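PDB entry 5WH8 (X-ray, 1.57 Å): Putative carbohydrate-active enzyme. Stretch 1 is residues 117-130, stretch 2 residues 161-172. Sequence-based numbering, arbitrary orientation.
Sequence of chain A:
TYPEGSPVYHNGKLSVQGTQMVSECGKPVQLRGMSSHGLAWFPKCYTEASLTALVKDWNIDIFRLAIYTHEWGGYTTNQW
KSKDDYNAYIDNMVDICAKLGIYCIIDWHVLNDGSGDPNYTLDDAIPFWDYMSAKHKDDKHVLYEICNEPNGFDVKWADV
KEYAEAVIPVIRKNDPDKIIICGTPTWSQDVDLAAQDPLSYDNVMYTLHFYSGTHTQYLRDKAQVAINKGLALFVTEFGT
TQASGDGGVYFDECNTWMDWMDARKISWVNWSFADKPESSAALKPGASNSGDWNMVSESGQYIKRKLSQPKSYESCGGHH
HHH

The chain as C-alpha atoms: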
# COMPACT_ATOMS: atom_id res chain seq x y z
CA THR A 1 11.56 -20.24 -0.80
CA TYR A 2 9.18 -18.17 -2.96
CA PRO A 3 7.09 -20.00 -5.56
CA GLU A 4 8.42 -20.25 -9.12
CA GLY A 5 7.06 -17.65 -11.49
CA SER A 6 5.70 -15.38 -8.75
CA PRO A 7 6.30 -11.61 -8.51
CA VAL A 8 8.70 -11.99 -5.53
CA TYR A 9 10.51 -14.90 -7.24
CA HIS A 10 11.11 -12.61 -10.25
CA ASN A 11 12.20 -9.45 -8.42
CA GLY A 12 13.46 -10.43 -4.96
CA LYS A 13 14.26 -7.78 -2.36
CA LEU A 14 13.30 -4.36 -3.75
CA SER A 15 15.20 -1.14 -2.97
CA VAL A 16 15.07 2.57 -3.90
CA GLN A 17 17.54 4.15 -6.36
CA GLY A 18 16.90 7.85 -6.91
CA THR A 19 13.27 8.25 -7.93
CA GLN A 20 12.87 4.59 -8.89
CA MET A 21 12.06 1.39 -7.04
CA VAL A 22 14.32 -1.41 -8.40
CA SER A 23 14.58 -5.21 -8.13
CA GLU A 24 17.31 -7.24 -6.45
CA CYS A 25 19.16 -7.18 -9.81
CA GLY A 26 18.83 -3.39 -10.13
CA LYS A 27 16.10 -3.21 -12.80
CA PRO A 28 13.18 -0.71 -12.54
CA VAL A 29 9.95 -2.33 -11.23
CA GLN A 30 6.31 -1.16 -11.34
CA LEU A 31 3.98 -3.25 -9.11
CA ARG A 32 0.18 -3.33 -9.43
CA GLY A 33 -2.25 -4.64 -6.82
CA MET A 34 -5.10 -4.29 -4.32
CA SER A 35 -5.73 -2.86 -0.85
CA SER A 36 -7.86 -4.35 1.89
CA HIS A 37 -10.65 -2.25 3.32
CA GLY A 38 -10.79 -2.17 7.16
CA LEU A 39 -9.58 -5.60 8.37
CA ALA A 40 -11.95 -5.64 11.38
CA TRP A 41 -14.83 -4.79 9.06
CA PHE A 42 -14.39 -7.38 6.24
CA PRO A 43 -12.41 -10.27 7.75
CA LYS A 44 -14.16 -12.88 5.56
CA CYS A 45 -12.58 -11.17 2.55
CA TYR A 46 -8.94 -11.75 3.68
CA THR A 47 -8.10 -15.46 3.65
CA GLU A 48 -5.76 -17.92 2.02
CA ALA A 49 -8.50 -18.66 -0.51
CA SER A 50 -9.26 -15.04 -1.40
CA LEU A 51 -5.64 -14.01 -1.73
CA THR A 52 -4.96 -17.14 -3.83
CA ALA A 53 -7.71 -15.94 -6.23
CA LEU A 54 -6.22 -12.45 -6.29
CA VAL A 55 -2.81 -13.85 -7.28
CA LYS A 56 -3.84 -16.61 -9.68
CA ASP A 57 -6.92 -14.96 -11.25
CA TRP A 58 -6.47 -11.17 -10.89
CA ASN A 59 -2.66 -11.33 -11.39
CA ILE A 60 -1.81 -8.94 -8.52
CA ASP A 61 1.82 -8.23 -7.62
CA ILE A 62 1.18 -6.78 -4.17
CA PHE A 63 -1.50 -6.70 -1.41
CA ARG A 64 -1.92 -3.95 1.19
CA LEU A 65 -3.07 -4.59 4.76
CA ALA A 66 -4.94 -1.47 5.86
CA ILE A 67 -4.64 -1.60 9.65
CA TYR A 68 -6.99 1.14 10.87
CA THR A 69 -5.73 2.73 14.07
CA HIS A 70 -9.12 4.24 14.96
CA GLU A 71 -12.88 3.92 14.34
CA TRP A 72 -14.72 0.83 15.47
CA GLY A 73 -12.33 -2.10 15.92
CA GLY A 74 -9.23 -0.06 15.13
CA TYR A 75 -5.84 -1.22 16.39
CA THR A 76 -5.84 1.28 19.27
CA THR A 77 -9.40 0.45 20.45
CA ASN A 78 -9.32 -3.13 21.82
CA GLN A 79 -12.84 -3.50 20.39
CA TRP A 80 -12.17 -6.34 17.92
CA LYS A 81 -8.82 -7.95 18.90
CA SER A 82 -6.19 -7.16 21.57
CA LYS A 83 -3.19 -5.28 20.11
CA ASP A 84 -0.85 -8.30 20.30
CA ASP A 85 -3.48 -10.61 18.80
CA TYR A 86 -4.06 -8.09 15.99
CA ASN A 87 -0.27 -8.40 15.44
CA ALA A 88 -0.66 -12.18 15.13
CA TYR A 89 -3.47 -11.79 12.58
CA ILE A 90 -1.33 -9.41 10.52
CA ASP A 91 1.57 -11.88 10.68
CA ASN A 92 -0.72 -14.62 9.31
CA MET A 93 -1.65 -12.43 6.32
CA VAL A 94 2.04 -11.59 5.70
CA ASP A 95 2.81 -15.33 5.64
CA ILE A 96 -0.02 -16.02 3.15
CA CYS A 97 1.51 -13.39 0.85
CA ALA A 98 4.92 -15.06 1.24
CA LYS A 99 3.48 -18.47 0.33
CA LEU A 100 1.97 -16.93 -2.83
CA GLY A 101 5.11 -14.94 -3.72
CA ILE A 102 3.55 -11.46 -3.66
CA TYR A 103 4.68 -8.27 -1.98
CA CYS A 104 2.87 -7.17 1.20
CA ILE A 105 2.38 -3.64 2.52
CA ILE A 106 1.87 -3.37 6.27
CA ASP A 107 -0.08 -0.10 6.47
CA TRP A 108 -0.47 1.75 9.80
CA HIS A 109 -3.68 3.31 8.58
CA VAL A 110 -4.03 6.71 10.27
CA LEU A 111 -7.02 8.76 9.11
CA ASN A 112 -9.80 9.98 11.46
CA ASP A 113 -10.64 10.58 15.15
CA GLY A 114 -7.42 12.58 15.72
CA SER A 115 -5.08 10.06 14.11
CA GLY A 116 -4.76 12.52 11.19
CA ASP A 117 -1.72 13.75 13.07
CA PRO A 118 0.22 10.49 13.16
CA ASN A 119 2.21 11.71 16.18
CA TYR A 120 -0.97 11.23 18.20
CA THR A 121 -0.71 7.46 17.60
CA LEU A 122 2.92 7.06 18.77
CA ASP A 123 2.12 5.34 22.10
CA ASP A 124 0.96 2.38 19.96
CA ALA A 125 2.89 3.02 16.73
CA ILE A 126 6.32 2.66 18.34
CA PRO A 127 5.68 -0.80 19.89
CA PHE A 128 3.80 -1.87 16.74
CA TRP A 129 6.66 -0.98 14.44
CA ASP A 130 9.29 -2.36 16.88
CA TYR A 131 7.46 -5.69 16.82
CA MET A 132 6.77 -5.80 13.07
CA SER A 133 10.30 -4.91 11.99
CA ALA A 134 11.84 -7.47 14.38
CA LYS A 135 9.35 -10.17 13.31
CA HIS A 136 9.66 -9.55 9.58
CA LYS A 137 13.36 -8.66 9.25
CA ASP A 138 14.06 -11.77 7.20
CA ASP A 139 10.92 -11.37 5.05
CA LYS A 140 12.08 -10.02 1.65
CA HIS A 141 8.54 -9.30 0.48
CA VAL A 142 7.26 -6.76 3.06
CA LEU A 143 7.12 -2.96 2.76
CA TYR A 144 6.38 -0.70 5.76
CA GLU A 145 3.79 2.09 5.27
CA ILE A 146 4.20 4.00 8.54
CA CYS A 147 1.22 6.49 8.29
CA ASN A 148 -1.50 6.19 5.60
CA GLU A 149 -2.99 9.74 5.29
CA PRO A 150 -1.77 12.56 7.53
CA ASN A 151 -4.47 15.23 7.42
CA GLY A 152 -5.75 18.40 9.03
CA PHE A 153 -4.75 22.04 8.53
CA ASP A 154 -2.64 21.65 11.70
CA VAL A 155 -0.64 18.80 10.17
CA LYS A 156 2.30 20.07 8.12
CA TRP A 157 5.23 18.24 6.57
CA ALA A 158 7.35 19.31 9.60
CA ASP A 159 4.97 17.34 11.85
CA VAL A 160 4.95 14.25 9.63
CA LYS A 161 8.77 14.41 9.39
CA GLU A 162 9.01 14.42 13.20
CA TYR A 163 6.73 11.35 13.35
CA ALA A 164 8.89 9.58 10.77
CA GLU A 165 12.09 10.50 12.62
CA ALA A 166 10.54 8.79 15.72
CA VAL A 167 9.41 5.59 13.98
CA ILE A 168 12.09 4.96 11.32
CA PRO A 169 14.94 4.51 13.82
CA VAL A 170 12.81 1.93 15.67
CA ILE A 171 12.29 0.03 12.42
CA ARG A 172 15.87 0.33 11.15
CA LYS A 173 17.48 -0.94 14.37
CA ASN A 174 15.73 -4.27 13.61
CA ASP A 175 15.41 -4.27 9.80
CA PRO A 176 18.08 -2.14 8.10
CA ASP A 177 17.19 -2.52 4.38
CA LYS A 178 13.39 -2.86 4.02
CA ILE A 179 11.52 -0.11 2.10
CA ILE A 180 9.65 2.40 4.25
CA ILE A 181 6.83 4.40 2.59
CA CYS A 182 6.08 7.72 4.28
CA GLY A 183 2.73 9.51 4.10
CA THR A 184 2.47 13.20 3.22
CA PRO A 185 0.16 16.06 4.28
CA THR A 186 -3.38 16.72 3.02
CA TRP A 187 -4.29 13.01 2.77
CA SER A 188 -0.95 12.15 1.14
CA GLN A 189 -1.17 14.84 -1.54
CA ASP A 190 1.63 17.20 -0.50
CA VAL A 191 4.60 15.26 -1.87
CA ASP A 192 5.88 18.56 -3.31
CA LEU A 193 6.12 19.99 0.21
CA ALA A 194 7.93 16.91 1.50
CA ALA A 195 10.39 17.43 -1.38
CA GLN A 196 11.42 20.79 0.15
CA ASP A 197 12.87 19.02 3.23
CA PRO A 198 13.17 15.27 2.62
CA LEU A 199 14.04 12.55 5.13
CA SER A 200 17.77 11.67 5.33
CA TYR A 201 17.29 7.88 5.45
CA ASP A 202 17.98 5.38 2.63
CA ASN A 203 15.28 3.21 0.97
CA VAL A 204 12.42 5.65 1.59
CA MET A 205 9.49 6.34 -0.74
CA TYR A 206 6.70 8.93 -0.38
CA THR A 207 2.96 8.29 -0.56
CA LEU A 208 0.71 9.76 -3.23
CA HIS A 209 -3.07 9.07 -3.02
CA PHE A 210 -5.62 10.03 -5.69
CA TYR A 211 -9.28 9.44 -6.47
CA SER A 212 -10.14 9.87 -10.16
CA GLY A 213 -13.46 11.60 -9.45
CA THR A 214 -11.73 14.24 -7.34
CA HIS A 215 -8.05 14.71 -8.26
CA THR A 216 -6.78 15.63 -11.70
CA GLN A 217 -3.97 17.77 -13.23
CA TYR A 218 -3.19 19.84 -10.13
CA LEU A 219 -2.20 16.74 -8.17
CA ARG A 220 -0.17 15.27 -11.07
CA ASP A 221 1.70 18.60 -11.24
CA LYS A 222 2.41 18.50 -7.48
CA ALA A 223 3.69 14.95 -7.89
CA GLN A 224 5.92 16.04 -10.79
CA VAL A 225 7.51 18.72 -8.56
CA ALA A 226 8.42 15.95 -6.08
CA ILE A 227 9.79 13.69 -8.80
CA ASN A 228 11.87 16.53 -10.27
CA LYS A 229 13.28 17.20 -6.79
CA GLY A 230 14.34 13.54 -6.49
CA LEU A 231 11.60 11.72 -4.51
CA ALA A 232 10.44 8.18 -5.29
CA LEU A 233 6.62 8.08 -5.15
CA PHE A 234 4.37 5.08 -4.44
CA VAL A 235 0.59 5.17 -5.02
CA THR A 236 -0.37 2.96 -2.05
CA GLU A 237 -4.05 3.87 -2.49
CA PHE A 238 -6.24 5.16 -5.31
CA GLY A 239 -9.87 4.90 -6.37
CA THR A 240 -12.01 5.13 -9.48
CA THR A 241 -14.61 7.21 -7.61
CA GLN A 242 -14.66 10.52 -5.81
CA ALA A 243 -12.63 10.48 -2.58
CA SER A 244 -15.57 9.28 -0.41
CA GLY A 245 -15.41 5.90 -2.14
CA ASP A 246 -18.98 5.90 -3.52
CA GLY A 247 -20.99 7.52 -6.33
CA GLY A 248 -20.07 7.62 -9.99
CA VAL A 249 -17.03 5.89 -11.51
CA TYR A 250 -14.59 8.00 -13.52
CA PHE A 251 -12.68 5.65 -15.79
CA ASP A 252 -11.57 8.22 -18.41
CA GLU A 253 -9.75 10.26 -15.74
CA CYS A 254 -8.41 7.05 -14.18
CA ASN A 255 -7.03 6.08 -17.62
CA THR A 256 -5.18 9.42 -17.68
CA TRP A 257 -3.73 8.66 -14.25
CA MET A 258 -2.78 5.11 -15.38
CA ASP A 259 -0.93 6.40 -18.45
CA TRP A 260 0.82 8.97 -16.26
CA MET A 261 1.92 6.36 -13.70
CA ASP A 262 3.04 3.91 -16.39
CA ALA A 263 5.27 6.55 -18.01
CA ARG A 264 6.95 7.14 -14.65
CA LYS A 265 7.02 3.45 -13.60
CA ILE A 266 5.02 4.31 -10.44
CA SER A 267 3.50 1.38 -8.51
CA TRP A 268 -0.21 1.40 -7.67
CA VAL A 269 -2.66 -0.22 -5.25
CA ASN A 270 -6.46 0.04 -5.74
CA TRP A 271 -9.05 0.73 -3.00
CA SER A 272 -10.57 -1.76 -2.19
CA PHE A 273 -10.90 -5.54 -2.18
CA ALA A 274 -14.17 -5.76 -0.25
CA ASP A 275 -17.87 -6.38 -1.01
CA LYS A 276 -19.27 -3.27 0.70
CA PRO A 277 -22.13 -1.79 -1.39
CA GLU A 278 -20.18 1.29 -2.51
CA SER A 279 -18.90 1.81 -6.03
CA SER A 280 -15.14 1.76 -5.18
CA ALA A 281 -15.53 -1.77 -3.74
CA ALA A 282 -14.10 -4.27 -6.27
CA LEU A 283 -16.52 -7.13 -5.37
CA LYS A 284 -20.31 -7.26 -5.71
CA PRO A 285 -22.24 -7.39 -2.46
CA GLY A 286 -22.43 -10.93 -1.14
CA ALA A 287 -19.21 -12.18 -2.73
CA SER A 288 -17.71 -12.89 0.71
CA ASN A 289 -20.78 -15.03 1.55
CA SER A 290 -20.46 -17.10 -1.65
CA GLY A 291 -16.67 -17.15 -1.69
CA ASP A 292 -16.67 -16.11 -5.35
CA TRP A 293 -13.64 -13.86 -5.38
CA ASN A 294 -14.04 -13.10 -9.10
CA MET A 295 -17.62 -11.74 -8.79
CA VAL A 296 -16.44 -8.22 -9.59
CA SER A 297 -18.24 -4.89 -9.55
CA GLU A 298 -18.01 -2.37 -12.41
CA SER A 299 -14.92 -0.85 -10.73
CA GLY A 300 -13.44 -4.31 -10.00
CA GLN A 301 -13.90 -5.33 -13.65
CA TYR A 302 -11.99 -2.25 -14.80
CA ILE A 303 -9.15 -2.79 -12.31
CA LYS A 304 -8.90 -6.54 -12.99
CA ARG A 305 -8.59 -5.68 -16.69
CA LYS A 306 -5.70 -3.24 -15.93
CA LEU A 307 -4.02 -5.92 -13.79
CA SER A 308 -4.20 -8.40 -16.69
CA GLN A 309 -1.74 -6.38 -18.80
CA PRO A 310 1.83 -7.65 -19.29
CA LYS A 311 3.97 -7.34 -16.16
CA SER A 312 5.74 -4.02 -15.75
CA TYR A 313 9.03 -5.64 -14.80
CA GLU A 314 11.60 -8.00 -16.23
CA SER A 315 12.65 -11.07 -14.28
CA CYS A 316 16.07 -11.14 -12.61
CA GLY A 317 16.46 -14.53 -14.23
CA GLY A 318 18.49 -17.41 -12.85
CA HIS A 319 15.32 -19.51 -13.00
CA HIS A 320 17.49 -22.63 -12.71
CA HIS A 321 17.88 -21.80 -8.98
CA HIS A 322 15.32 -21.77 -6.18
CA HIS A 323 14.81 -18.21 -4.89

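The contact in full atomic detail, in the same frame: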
# COMPACT_ATOMS: atom_id res chain seq x y z
N ASP A 117 -3.10 13.46 12.69
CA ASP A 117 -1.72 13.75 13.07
C ASP A 117 -1.11 12.45 13.55
O ASP A 117 -1.44 11.99 14.63
CB ASP A 117 -1.64 14.82 14.16
CG ASP A 117 -0.21 15.28 14.43
OD1 ASP A 117 0.75 14.48 14.24
OD2 ASP A 117 -0.05 16.46 14.81
N PRO A 118 -0.22 11.84 12.76
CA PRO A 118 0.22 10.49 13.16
C PRO A 118 0.99 10.49 14.49
O PRO A 118 1.07 9.45 15.15
CB PRO A 118 1.12 10.05 11.98
CG PRO A 118 1.59 11.34 11.35
CD PRO A 118 0.40 12.29 11.50
N ASN A 119 1.57 11.62 14.88
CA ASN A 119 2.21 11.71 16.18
C ASN A 119 1.29 11.31 17.32
O ASN A 119 1.75 10.79 18.35
CB ASN A 119 2.75 13.12 16.42
CG ASN A 119 3.89 13.45 15.51
OD1 ASN A 119 4.99 12.93 15.68
ND2 ASN A 119 3.64 14.31 14.52
N TYR A 120 -0.02 11.51 17.13
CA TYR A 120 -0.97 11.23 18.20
C TYR A 120 -1.28 9.74 18.31
O TYR A 120 -2.10 9.35 19.15
CB TYR A 120 -2.25 12.04 17.99
CG TYR A 120 -2.05 13.54 18.07
CD1 TYR A 120 -0.87 14.10 18.59
CD2 TYR A 120 -3.04 14.40 17.63
CE1 TYR A 120 -0.71 15.48 18.65
CE2 TYR A 120 -2.88 15.78 17.70
CZ TYR A 120 -1.71 16.30 18.20
OH TYR A 120 -1.56 17.68 18.27
N THR A 121 -0.61 8.92 17.48
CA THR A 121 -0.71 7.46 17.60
C THR A 121 0.59 6.80 18.09
O THR A 121 0.65 5.57 18.16
CB THR A 121 -1.08 6.79 16.25
OG1 THR A 121 0.05 6.83 15.36
CG2 THR A 121 -2.27 7.48 15.61
N LEU A 122 1.59 7.60 18.49
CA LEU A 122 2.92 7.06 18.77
C LEU A 122 2.99 6.09 19.96
O LEU A 122 3.84 5.20 19.96
CB LEU A 122 3.93 8.20 19.01
CG LEU A 122 4.50 8.81 17.74
CD1 LEU A 122 5.22 10.12 18.01
CD2 LEU A 122 5.45 7.84 17.07
N ASP A 123 2.12 6.26 20.96
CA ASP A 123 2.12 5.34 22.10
C ASP A 123 1.89 3.90 21.65
O ASP A 123 2.36 2.97 22.31
CB ASP A 123 1.06 5.72 23.13
CG ASP A 123 1.40 6.99 23.89
OD1 ASP A 123 2.59 7.35 23.97
OD2 ASP A 123 0.45 7.61 24.43
N ASP A 124 1.15 3.71 20.55
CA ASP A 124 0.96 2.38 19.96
C ASP A 124 1.82 2.13 18.72
O ASP A 124 2.22 0.99 18.47
CB ASP A 124 -0.51 2.17 19.60
CG ASP A 124 -1.37 2.05 20.82
OD1 ASP A 124 -1.02 1.22 21.69
OD2 ASP A 124 -2.33 2.83 20.93
N ALA A 125 2.13 3.18 17.97
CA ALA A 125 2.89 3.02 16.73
C ALA A 125 4.33 2.56 16.97
O ALA A 125 4.89 1.77 16.21
CB ALA A 125 2.89 4.31 15.94
N ILE A 126 4.95 3.07 18.03
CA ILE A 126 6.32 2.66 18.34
C ILE A 126 6.41 1.15 18.69
O ILE A 126 7.20 0.45 18.08
CB ILE A 126 6.90 3.55 19.49
CG1 ILE A 126 7.14 4.98 19.00
CG2 ILE A 126 8.19 2.98 20.04
CD1 ILE A 126 8.16 5.13 17.94
N PRO A 127 5.60 0.66 19.65
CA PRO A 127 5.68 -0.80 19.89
C PRO A 127 5.21 -1.66 18.72
O PRO A 127 5.77 -2.74 18.50
CB PRO A 127 4.79 -1.02 21.11
CG PRO A 127 4.13 0.28 21.41
CD PRO A 127 4.85 1.36 20.70
N PHE A 128 4.24 -1.17 17.95
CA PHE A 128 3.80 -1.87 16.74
C PHE A 128 4.96 -2.03 15.77
O PHE A 128 5.21 -3.14 15.28
CB PHE A 128 2.66 -1.11 16.06
CG PHE A 128 2.21 -1.72 14.75
CD1 PHE A 128 1.32 -2.77 14.73
CD2 PHE A 128 2.69 -1.22 13.54
CE1 PHE A 128 0.91 -3.33 13.51
CE2 PHE A 128 2.28 -1.78 12.31
CZ PHE A 128 1.38 -2.81 12.31
N TRP A 129 5.63 -0.93 15.45
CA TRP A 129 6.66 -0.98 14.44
C TRP A 129 7.92 -1.67 14.95
O TRP A 129 8.62 -2.31 14.17
CB TRP A 129 6.95 0.43 13.91
CG TRP A 129 5.91 0.85 12.89
CD1 TRP A 129 5.06 1.93 12.95
CD2 TRP A 129 5.59 0.16 11.67
NE1 TRP A 129 4.25 1.95 11.83
CE2 TRP A 129 4.55 0.87 11.04
CE3 TRP A 129 6.08 -1.00 11.05
CZ2 TRP A 129 4.01 0.47 9.79
CZ3 TRP A 129 5.54 -1.41 9.84
CH2 TRP A 129 4.50 -0.67 9.22
N ASP A 130 8.19 -1.59 16.26
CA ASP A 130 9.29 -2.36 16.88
C ASP A 130 9.03 -3.85 16.67
O ASP A 130 9.91 -4.58 16.18
CB ASP A 130 9.37 -2.02 18.38
CG ASP A 130 10.70 -2.42 19.05
OD1 ASP A 130 11.70 -2.74 18.39
OD2 ASP A 130 10.74 -2.40 20.29
N LYS A 161 7.34 14.72 9.35
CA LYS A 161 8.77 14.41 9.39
C LYS A 161 9.21 14.05 10.82
O LYS A 161 10.01 13.13 11.01
CB LYS A 161 9.59 15.59 8.81
CG LYS A 161 11.06 15.34 8.63
CD LYS A 161 11.68 16.46 7.81
CE LYS A 161 13.14 16.21 7.47
NZ LYS A 161 14.02 16.57 8.59
N GLU A 162 8.67 14.74 11.82
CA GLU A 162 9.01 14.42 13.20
C GLU A 162 8.46 13.04 13.61
O GLU A 162 9.14 12.29 14.30
CB GLU A 162 8.50 15.51 14.15
CG GLU A 162 9.36 16.78 14.00
CD GLU A 162 8.99 17.91 14.94
OE1 GLU A 162 7.80 18.12 15.23
OE2 GLU A 162 9.93 18.61 15.38
N TYR A 163 7.26 12.70 13.15
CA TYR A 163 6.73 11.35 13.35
C TYR A 163 7.66 10.31 12.74
O TYR A 163 8.00 9.32 13.38
CB TYR A 163 5.32 11.23 12.74
CG TYR A 163 4.78 9.79 12.68
CD1 TYR A 163 4.23 9.20 13.80
CD2 TYR A 163 4.87 9.04 11.51
CE1 TYR A 163 3.75 7.91 13.76
CE2 TYR A 163 4.40 7.73 11.46
CZ TYR A 163 3.85 7.17 12.59
OH TYR A 163 3.38 5.88 12.60
N ALA A 164 8.04 10.53 11.48
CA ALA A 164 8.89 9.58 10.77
C ALA A 164 10.26 9.44 11.45
O ALA A 164 10.83 8.35 11.48
CB ALA A 164 9.06 10.00 9.32
N GLU A 165 10.79 10.54 11.96
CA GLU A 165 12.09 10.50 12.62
C GLU A 165 12.00 9.81 14.00
O GLU A 165 13.04 9.43 14.57
CB GLU A 165 12.66 11.92 12.70
CG GLU A 165 13.12 12.41 11.32
CD GLU A 165 13.56 13.86 11.26
OE1 GLU A 165 13.32 14.62 12.22
OE2 GLU A 165 14.13 14.23 10.21
N ALA A 166 10.78 9.62 14.51
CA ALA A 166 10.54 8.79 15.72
C ALA A 166 10.42 7.30 15.39
O ALA A 166 10.99 6.44 16.07
CB ALA A 166 9.27 9.27 16.46
N VAL A 167 9.68 6.99 14.33
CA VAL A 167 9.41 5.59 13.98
C VAL A 167 10.52 4.92 13.16
O VAL A 167 10.80 3.73 13.36
CB VAL A 167 8.04 5.50 13.20
CG1 VAL A 167 7.83 4.14 12.59
CG2 VAL A 167 6.86 5.87 14.14
N ILE A 168 11.14 5.62 12.22
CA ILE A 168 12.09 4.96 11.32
C ILE A 168 13.30 4.40 12.08
O ILE A 168 13.73 3.29 11.78
CB ILE A 168 12.52 5.90 10.17
CG1 ILE A 168 11.32 6.07 9.21
CG2 ILE A 168 13.74 5.34 9.42
CD1 ILE A 168 11.56 7.06 8.10
N PRO A 169 13.83 5.13 13.08
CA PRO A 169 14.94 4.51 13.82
C PRO A 169 14.56 3.21 14.55
O PRO A 169 15.40 2.32 14.73
CB PRO A 169 15.36 5.60 14.81
CG PRO A 169 14.96 6.88 14.14
CD PRO A 169 13.64 6.54 13.46
N VAL A 170 13.31 3.13 14.98
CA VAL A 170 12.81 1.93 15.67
C VAL A 170 12.73 0.77 14.68
O VAL A 170 13.05 -0.38 15.03
CB VAL A 170 11.43 2.21 16.29
CG1 VAL A 170 10.79 0.94 16.81
CG2 VAL A 170 11.55 3.26 17.40
N ILE A 171 12.32 1.06 13.46
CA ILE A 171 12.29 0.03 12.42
C ILE A 171 13.71 -0.39 12.00
O ILE A 171 14.02 -1.58 11.91
CB ILE A 171 11.49 0.54 11.19
CG1 ILE A 171 10.00 0.64 11.55
CG2 ILE A 171 11.73 -0.36 9.96
CD1 ILE A 171 9.14 1.26 10.42
N ARG A 172 14.57 0.59 11.76
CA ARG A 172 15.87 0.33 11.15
C ARG A 172 16.85 -0.33 12.12
O ARG A 172 17.78 -1.00 11.68
CB ARG A 172 16.45 1.64 10.59
CG ARG A 172 15.71 2.15 9.34
CD ARG A 172 16.08 1.31 8.12
NE ARG A 172 15.18 1.38 6.96
CZ ARG A 172 15.28 2.25 5.97
NH1 ARG A 172 16.19 3.23 5.99
NH2 ARG A 172 14.42 2.18 4.97

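This is an almost wholly apolar packing of two helices running in nearly the same direction, with a tyrosine lodged against the 3-10 turn that leads into one of them, and no hydrogen bond crosses between the stretches. The axes of helix 122-130 and helix 161-172 come within 8.8 Å and cross at -22°, a shallow angle that lets side chains meet along the length of the helices; the two stretches together bury 599 Å².

Tyr-163 is the anchor. Its CA-to-CB bond points toward the other stretch, and with chi1 at t its ring lies along the 3-10 turn and the first turn of the helix. Pro-118 CB sits 3.6 Å from the centroid of the Tyr-163 ring, only 8° off the normal, a CH-pi contact that suits a compact, rigid proline laid over an aromatic face. At the ring's edge the small Ala-125 leaves room for the phenol: its CB is 3.7 Å from Tyr-163 OH. That hydroxyl is hydrogen-bonded elsewhere in the structure, so the polar tip of a buried ring is satisfied. Leu-122 CD2 adds a further apolar contact, 3.7 Å from Tyr-163 CE1.

The turn over the ring's face is braced from within. Thr-121 OG1 donates to Pro-118 O at 2.8 Å, while Asp-117 OD1 accepts from both Asn-119 N (3.0 Å) and Asn-119 ND2 (2.9 Å). Asn-119 also packs against the second helix; its OD1 comes 3.3 Å from Tyr-163 CA, with no hydrogen bond across.

Further along, aliphatic side chains mesh. Leu-122 CD2 also reaches Val-167 CG2 at 3.8 Å and Ala-166 CB at 4.1 Å. Ile-126 starts sideways, but with both chi angles at m its CD1 approaches Val-170 CG2 to 3.9 Å. Val-167 uses both branches: CG2 meets Leu-122 and Ile-126, while CG1 lies 3.6 Å from Trp-129 CD1. Trp-129 is buried and its CA-to-CB bond points toward the second helix; its broad indole also reaches Ile-171, whose CD1 is 3.9 Å from Trp-129 CE3.

At the far end Asp-130 CA and Val-170 CA are 5.7 Å apart, and Val-170 packs directly on the backbone: its CG1 rests 3.6 Å from Asp-130 CA and, likewise, 3.6 Å from Asp-130 CB. The aspartate thus offers its aliphatic base to the contact. Lys-161 and Glu-165, which do not touch stretch 1, pair with each other in a salt bridge, NZ of Lys-161 to OE2 of Glu-165 at 2.8 Å.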